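Local atomic coordinates of putative Phosphate (Eubacterium rectale, PDB entry 3DAO), a protein that is probably a phosphatase of the haloacid dehalogenase-like hydrolase family, expected to release phosphate from phosphorylated substrates. Residues A[180-183]-A[184-188]; A[196-199]-A[200-204]; A[211-214]-A[215-218]. All blocks are in the same frame, centred on the assembly; numbering follows the deposited sequence.

Interaction 1: residues A[180-183]-A[184-188]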
loop_
_atom_site.group_PDB
_atom_site.type_symbol
_atom_site.label_atom_id
_atom_site.label_comp_id
_atom_site.label_asym_id
_atom_site.label_seq_id
_atom_site.Cartn_x
_atom_site.Cartn_y
_atom_site.Cartn_z
ATOM N N LEU A 180 17.459 15.907 5.643
ATOM C CA LEU A 180 17.044 17.284 5.413
ATOM C C LEU A 180 15.670 17.582 5.993
ATOM O O LEU A 180 15.370 18.725 6.325
ATOM C CB LEU A 180 17.051 17.633 3.932
ATOM C CG LEU A 180 18.433 17.794 3.285
ATOM C CD1 LEU A 180 18.286 17.887 1.733
ATOM C CD2 LEU A 180 19.128 19.016 3.901
ATOM N N CYS A 181 14.812 16.568 6.071
ATOM C CA CYS A 181 13.454 16.748 6.567
ATOM C C CYS A 181 13.365 16.786 8.093
ATOM O O CYS A 181 12.398 17.277 8.657
ATOM C CB CYS A 181 12.523 15.618 6.086
ATOM S SG CYS A 181 12.068 15.711 4.344
ATOM N N THR A 182 14.390 16.280 8.749
ATOM C CA THR A 182 14.351 16.143 10.213
ATOM C C THR A 182 14.277 17.438 11.051
ATOM O O THR A 182 13.485 17.510 11.995
ATOM C CB THR A 182 15.474 15.244 10.708
ATOM O OG1 THR A 182 15.049 13.885 10.516
ATOM C CG2 THR A 182 15.750 15.466 12.210
ATOM N N PRO A 183 15.060 18.452 10.704
ATOM C CA PRO A 183 15.085 19.639 11.582
ATOM C C PRO A 183 13.777 20.383 11.716
ATOM O O PRO A 183 13.492 20.920 12.792
ATOM C CB PRO A 183 16.103 20.536 10.901
ATOM C CG PRO A 183 16.985 19.604 10.190
ATOM C CD PRO A 183 16.139 18.491 9.712
ATOM N N VAL A 184 13.000 20.425 10.638
ATOM C CA VAL A 184 11.701 21.152 10.628
ATOM C C VAL A 184 10.509 20.388 10.027
ATOM O O VAL A 184 9.434 20.318 10.601
ATOM C CB VAL A 184 11.817 22.489 9.870
ATOM C CG1 VAL A 184 10.464 23.201 9.775
ATOM C CG2 VAL A 184 12.897 23.422 10.509
ATOM N N PHE A 185 10.693 19.824 8.841
ATOM C CA PHE A 185 9.567 19.190 8.146
ATOM C C PHE A 185 8.860 18.075 8.922
ATOM O O PHE A 185 7.630 18.105 9.091
ATOM C CB PHE A 185 9.996 18.632 6.777
ATOM C CG PHE A 185 8.862 18.099 5.964
ATOM C CD1 PHE A 185 8.467 16.775 6.092
ATOM C CD2 PHE A 185 8.205 18.883 5.057
ATOM C CE1 PHE A 185 7.422 16.264 5.348
ATOM C CE2 PHE A 185 7.147 18.368 4.322
ATOM C CZ PHE A 185 6.761 17.060 4.472
ATOM N N ILE A 186 9.653 17.137 9.416
ATOM C CA ILE A 186 9.107 16.000 10.157
ATOM C C ILE A 186 8.388 16.486 11.438
ATOM O O ILE A 186 7.212 16.152 11.652
ATOM C CB ILE A 186 10.175 14.901 10.395
ATOM C CG1 ILE A 186 10.561 14.286 9.036
ATOM C CG2 ILE A 186 9.656 13.829 11.353
ATOM C CD1 ILE A 186 11.673 13.228 9.066
ATOM N N PRO A 187 9.053 17.295 12.271
ATOM C CA PRO A 187 8.244 17.691 13.440
ATOM C C PRO A 187 7.071 18.616 13.139
ATOM O O PRO A 187 6.103 18.662 13.897
ATOM C CB PRO A 187 9.253 18.358 14.362
ATOM C CG PRO A 187 10.423 18.744 13.501
ATOM C CD PRO A 187 10.474 17.657 12.441
ATOM N N ALA A 188 7.146 19.347 12.037
ATOM C CA ALA A 188 6.076 20.239 11.681
ATOM C C ALA A 188 4.835 19.509 11.200
ATOM O O ALA A 188 3.758 20.069 11.247
ATOM C CB ALA A 188 6.522 21.282 10.636
HETATM O O HOH W 1 13.391 20.280 7.715
#

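Interaction 2: residues A[196-199]-A[200-204]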
loop_
_atom_site.group_PDB
_atom_site.type_symbol
_atom_site.label_atom_id
_atom_site.label_comp_id
_atom_site.label_asym_id
_atom_site.label_seq_id
_atom_site.Cartn_x
_atom_site.Cartn_y
_atom_site.Cartn_z
ATOM N N ALA A 196 6.613 8.737 6.930
ATOM C CA ALA A 196 7.561 7.631 7.024
ATOM C C ALA A 196 8.695 7.769 6.022
ATOM O O ALA A 196 8.439 7.948 4.858
ATOM C CB ALA A 196 6.886 6.306 6.777
ATOM N N ALA A 197 9.929 7.661 6.495
ATOM C CA ALA A 197 11.074 7.705 5.570
ATOM C C ALA A 197 11.132 6.380 4.853
ATOM O O ALA A 197 10.698 5.346 5.398
ATOM C CB ALA A 197 12.403 7.950 6.338
ATOM N N ALA A 198 11.658 6.426 3.623
ATOM C CA ALA A 198 11.966 5.240 2.851
ATOM C C ALA A 198 13.408 5.409 2.338
ATOM O O ALA A 198 13.672 6.220 1.425
ATOM C CB ALA A 198 11.017 5.073 1.702
ATOM N N GLY A 199 14.323 4.661 2.942
ATOM C CA GLY A 199 15.711 4.774 2.616
ATOM C C GLY A 199 16.264 6.169 2.904
ATOM O O GLY A 199 15.787 6.908 3.794
ATOM N N LYS A 200 17.258 6.542 2.115
ATOM C CA LYS A 200 17.869 7.838 2.271
ATOM C C LYS A 200 17.291 8.831 1.311
ATOM O O LYS A 200 17.633 10.032 1.359
ATOM C CB LYS A 200 19.385 7.735 2.049
ATOM C CG LYS A 200 20.083 6.885 3.127
ATOM C CD LYS A 200 21.594 6.875 2.955
ATOM C CE LYS A 200 22.004 6.141 1.712
ATOM N NZ LYS A 200 21.504 4.711 1.699
ATOM N N GLU A 201 16.376 8.351 0.452
ATOM C CA GLU A 201 15.909 9.197 -0.637
ATOM C C GLU A 201 14.491 9.749 -0.525
ATOM O O GLU A 201 14.170 10.704 -1.182
ATOM C CB GLU A 201 15.974 8.440 -1.981
ATOM C CG GLU A 201 17.308 7.809 -2.364
ATOM C CD GLU A 201 17.596 6.513 -1.628
ATOM O OE1 GLU A 201 16.629 5.945 -1.063
ATOM O OE2 GLU A 201 18.774 6.034 -1.671
ATOM N N TRP A 202 13.646 9.104 0.268
ATOM C CA TRP A 202 12.230 9.458 0.304
ATOM C C TRP A 202 11.674 9.658 1.694
ATOM O O TRP A 202 12.087 9.004 2.671
ATOM C CB TRP A 202 11.388 8.313 -0.319
ATOM C CG TRP A 202 11.863 7.820 -1.688
ATOM C CD1 TRP A 202 12.635 6.765 -1.928
ATOM C CD2 TRP A 202 11.547 8.392 -2.973
ATOM N NE1 TRP A 202 12.861 6.647 -3.270
ATOM C CE2 TRP A 202 12.171 7.610 -3.936
ATOM C CE3 TRP A 202 10.783 9.476 -3.385
ATOM C CZ2 TRP A 202 12.107 7.911 -5.295
ATOM C CZ3 TRP A 202 10.682 9.753 -4.733
ATOM C CH2 TRP A 202 11.351 8.977 -5.668
ATOM N N VAL A 203 10.730 10.577 1.744
ATOM C CA VAL A 203 9.836 10.734 2.889
ATOM C C VAL A 203 8.395 10.761 2.340
ATOM O O VAL A 203 8.007 11.644 1.592
ATOM C CB VAL A 203 10.115 11.968 3.775
ATOM C CG1 VAL A 203 9.058 12.041 4.905
ATOM C CG2 VAL A 203 11.508 11.893 4.365
ATOM N N ASP A 204 7.632 9.754 2.718
ATOM C CA ASP A 204 6.240 9.589 2.279
ATOM C C ASP A 204 5.292 10.043 3.358
ATOM O O ASP A 204 5.429 9.693 4.544
ATOM C CB ASP A 204 5.912 8.118 1.996
ATOM C CG ASP A 204 6.640 7.588 0.777
ATOM O OD1 ASP A 204 6.762 8.327 -0.222
ATOM O OD2 ASP A 204 7.112 6.439 0.858
HETATM O O HOH W 2 14.866 9.477 3.473
#

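Interaction 3: residues A[211-214]-A[215-218]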
loop_
_atom_site.group_PDB
_atom_site.type_symbol
_atom_site.label_atom_id
_atom_site.label_comp_id
_atom_site.label_asym_id
_atom_site.label_seq_id
_atom_site.Cartn_x
_atom_site.Cartn_y
_atom_site.Cartn_z
ATOM N N SER A 211 -3.473 3.457 7.431
ATOM C CA SER A 211 -2.703 2.223 7.518
ATOM C C SER A 211 -3.431 1.082 6.827
ATOM O O SER A 211 -4.614 1.165 6.541
ATOM C CB SER A 211 -2.474 1.805 8.959
ATOM O OG SER A 211 -3.684 1.343 9.594
ATOM N N LYS A 212 -2.707 -0.006 6.641
ATOM C CA LYS A 212 -3.327 -1.213 6.084
ATOM C C LYS A 212 -4.439 -1.703 7.022
ATOM O O LYS A 212 -5.542 -2.064 6.585
ATOM C CB LYS A 212 -2.287 -2.328 5.861
ATOM C CG LYS A 212 -1.406 -2.145 4.664
ATOM C CD LYS A 212 -0.366 -3.286 4.628
ATOM C CE LYS A 212 0.358 -3.324 3.319
ATOM N NZ LYS A 212 1.520 -4.261 3.426
ATOM N N TRP A 213 -4.204 -1.644 8.326
ATOM C CA TRP A 213 -5.223 -2.142 9.283
ATOM C C TRP A 213 -6.445 -1.238 9.331
ATOM O O TRP A 213 -7.574 -1.698 9.422
ATOM C CB TRP A 213 -4.673 -2.354 10.697
ATOM C CG TRP A 213 -5.743 -2.894 11.580
ATOM C CD1 TRP A 213 -6.394 -2.225 12.569
ATOM C CD2 TRP A 213 -6.391 -4.171 11.469
ATOM N NE1 TRP A 213 -7.374 -3.027 13.130
ATOM C CE2 TRP A 213 -7.380 -4.232 12.480
ATOM C CE3 TRP A 213 -6.201 -5.281 10.655
ATOM C CZ2 TRP A 213 -8.185 -5.343 12.665
ATOM C CZ3 TRP A 213 -7.019 -6.410 10.859
ATOM C CH2 TRP A 213 -7.980 -6.423 11.840
ATOM N N THR A 214 -6.234 0.058 9.231
ATOM C CA THR A 214 -7.366 0.996 9.184
ATOM C C THR A 214 -8.308 0.668 8.029
ATOM O O THR A 214 -9.549 0.546 8.173
ATOM C CB THR A 214 -6.896 2.474 9.072
ATOM O OG1 THR A 214 -6.153 2.805 10.250
ATOM C CG2 THR A 214 -8.099 3.442 8.975
ATOM N N ALA A 215 -7.688 0.510 6.868
ATOM C CA ALA A 215 -8.424 0.232 5.646
ATOM C C ALA A 215 -9.078 -1.145 5.730
ATOM O O ALA A 215 -10.210 -1.316 5.308
ATOM C CB ALA A 215 -7.527 0.296 4.396
ATOM N N LEU A 216 -8.343 -2.112 6.250
ATOM C CA LEU A 216 -8.889 -3.469 6.357
ATOM C C LEU A 216 -10.040 -3.496 7.335
ATOM O O LEU A 216 -11.046 -4.152 7.119
ATOM C CB LEU A 216 -7.804 -4.493 6.694
ATOM C CG LEU A 216 -8.184 -5.958 6.586
ATOM C CD1 LEU A 216 -8.687 -6.242 5.194
ATOM C CD2 LEU A 216 -7.003 -6.880 6.969
ATOM N N SER A 217 -9.911 -2.733 8.412
ATOM C CA SER A 217 -10.961 -2.652 9.427
ATOM C C SER A 217 -12.251 -2.089 8.849
ATOM O O SER A 217 -13.351 -2.482 9.235
ATOM C CB SER A 217 -10.506 -1.787 10.602
ATOM O OG SER A 217 -9.422 -2.395 11.252
ATOM N N TYR A 218 -12.089 -1.171 7.907
ATOM C CA TYR A 218 -13.206 -0.570 7.200
ATOM C C TYR A 218 -14.039 -1.650 6.505
ATOM O O TYR A 218 -15.298 -1.672 6.596
ATOM C CB TYR A 218 -12.741 0.503 6.201
ATOM C CG TYR A 218 -13.811 0.876 5.242
ATOM C CD1 TYR A 218 -14.740 1.868 5.556
ATOM C CD2 TYR A 218 -13.970 0.189 4.044
ATOM C CE1 TYR A 218 -15.746 2.173 4.677
ATOM C CE2 TYR A 218 -14.969 0.485 3.177
ATOM C CZ TYR A 218 -15.869 1.472 3.499
ATOM O OH TYR A 218 -16.863 1.741 2.612
#

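Interaction 1: residues A[180-183]-A[184-188]
At the sharp helix-to-helix junction between helix 177-181 and helix 185-189, Cys-181 meets Phe-185 and Ile-186 across a tight turn. The backbone link is a bond from Ile-186 back to the fifth residue before it: Ile-186 N donates to Cys-181 O at 2.9 Å, almost straight at the hydrogen (168°). Phe-185 N donates instead to a water at 3.0 Å, and the same water donates to Leu-180 O at 2.9 Å, so a solvent molecule bridges the two helices. Val-184 occupies the N-cap position of the second helix. On the inner side, Cys-181 SG approaches the Phe-185 ring obliquely, 4.7 Å from its centroid and nearest to CD1, in a sulfur-aromatic contact. Cys-181 CB packs on Ile-186 CG1 at 3.8 Å. With CG anti to the backbone N (chi1 -174°), the phenylalanine ring is carried on past the cysteine into the core, where Met-110, Met-113 and Val-114 of helix 104-117 and residues of strands 168-172 and 202-207 receive it. At the outer edge, Pro-187 CD comes to 3.0 Å from Thr-182 O; a proline has no N-H to offer this carbonyl. Thr-182 OG1 is hydrogen-bonded to Glu-178 O in the preceding helix. The junction thus divides its chemistry: sulfur and aromatic carbon meet on the buried side, while one direct bond holds Ile-186 N and one water links Phe-185 N to Leu-180 O.

Interaction 2: residues A[196-199]-A[200-204]
Strands 196-198 and 202-204 pair antiparallel around the three-residue loop 199-201, with Ala-196/Asp-204 and Ala-198/Trp-202 as hydrogen-bonded pairs and Ala-197/Val-203 as the non-hydrogen-bonded pair between them. Nearest the loop, Ala-198 N donates to Trp-202 O at 2.8 Å, while the return bond, Trp-202 N to Ala-198 O, is longer at 3.1 Å. Trp-202 O has a second donor in a water, 2.9 Å away, which also donates to Gly-199 O at 2.7 Å and so ties the loop to the Ala-198/Trp-202 pair. Gly-199 has a positive phi (61°), and a CB there would run into Glu-201 OE1. The methyl of Ala-198 lies 3.8 Å from Trp-202 CB. Beyond it the indole extends past the hairpin partner to Phe-172, whose ring it meets, leaving Ala-198 O near the plane of the indole at its CD1 edge, 3.6 Å from that atom. Asp-204 shares this face, its OD1 bonded to Thr-170 OG1. Val-203 lies on the other face. Main-chain bonds therefore carry the contact between the strands, the alanines adding only small methyl contacts; Trp-202 and Asp-204 turn to strand 168-172, while Val-203 packs on helix 177-181.

Interaction 3: residues A[211-214]-A[215-218]
Trp-213 and Ser-217, one helical turn apart, meet with the serine hydroxyl over a face of the indole. Ser-217 OG sits above the pyrrole part, 2.8 Å from Trp-213 NE1 and 3.0 Å from Trp-213 CE2, but because the oxygen stands over the ring face, the ring N-H does not point at it. The hydroxyl donates instead to Trp-213 O at 2.7 Å. Ser-217 N reaches that oxygen too, also at 2.7 Å, from the opposite face of its plane, so one carbonyl is gripped twice. The indole swings out opposite its own backbone nitrogen (chi1 -178°) and lies alongside this turn, where Leu-216 CD2 meets Trp-213 CZ3 obliquely at 3.9 Å. An alanine in place of Trp-213 is likely to uncover the Ser-217 hydroxyl and open a gap beside Leu-216 and Met-242 of helix 240-245. At the start of the helix, Ser-211 is the N-cap: its OG accepts from Thr-214 N at 2.9 Å. Lys-212 points away from this turn, and its NZ forms salt bridges with Asp-27 and Asp-239 and bonds Asn-238 OD1. A lysine at the first turn of a helix, joined to the aspartate of a DxDx(T/V) sequence, is consistent with the conserved motif III lysine of haloacid dehalogenase-like active sites.

Overall arrangement
Interactions 1 and 2 belong to one part of the fold, built round the six-stranded sheet, and touch through Cys-181 SG and Val-203 CG2, 3.9 Å apart. Interaction 3 lies apart, its centre about 27 Å from that of interaction 1 and about 22 Å from that of interaction 2, on a helix packed against the eight-stranded sheet. The hairpin of interaction 2 is a surface contact that includes strand 193-198, an outermost strand of its sheet; the other two are partly buried. Their chemistry follows: apolar packing and a bridging water at the helix junction, paired backbone at the sheet edge, and, in 211-218, a capped helix start whose lysine reaches carboxylates of the presumed catalytic centre.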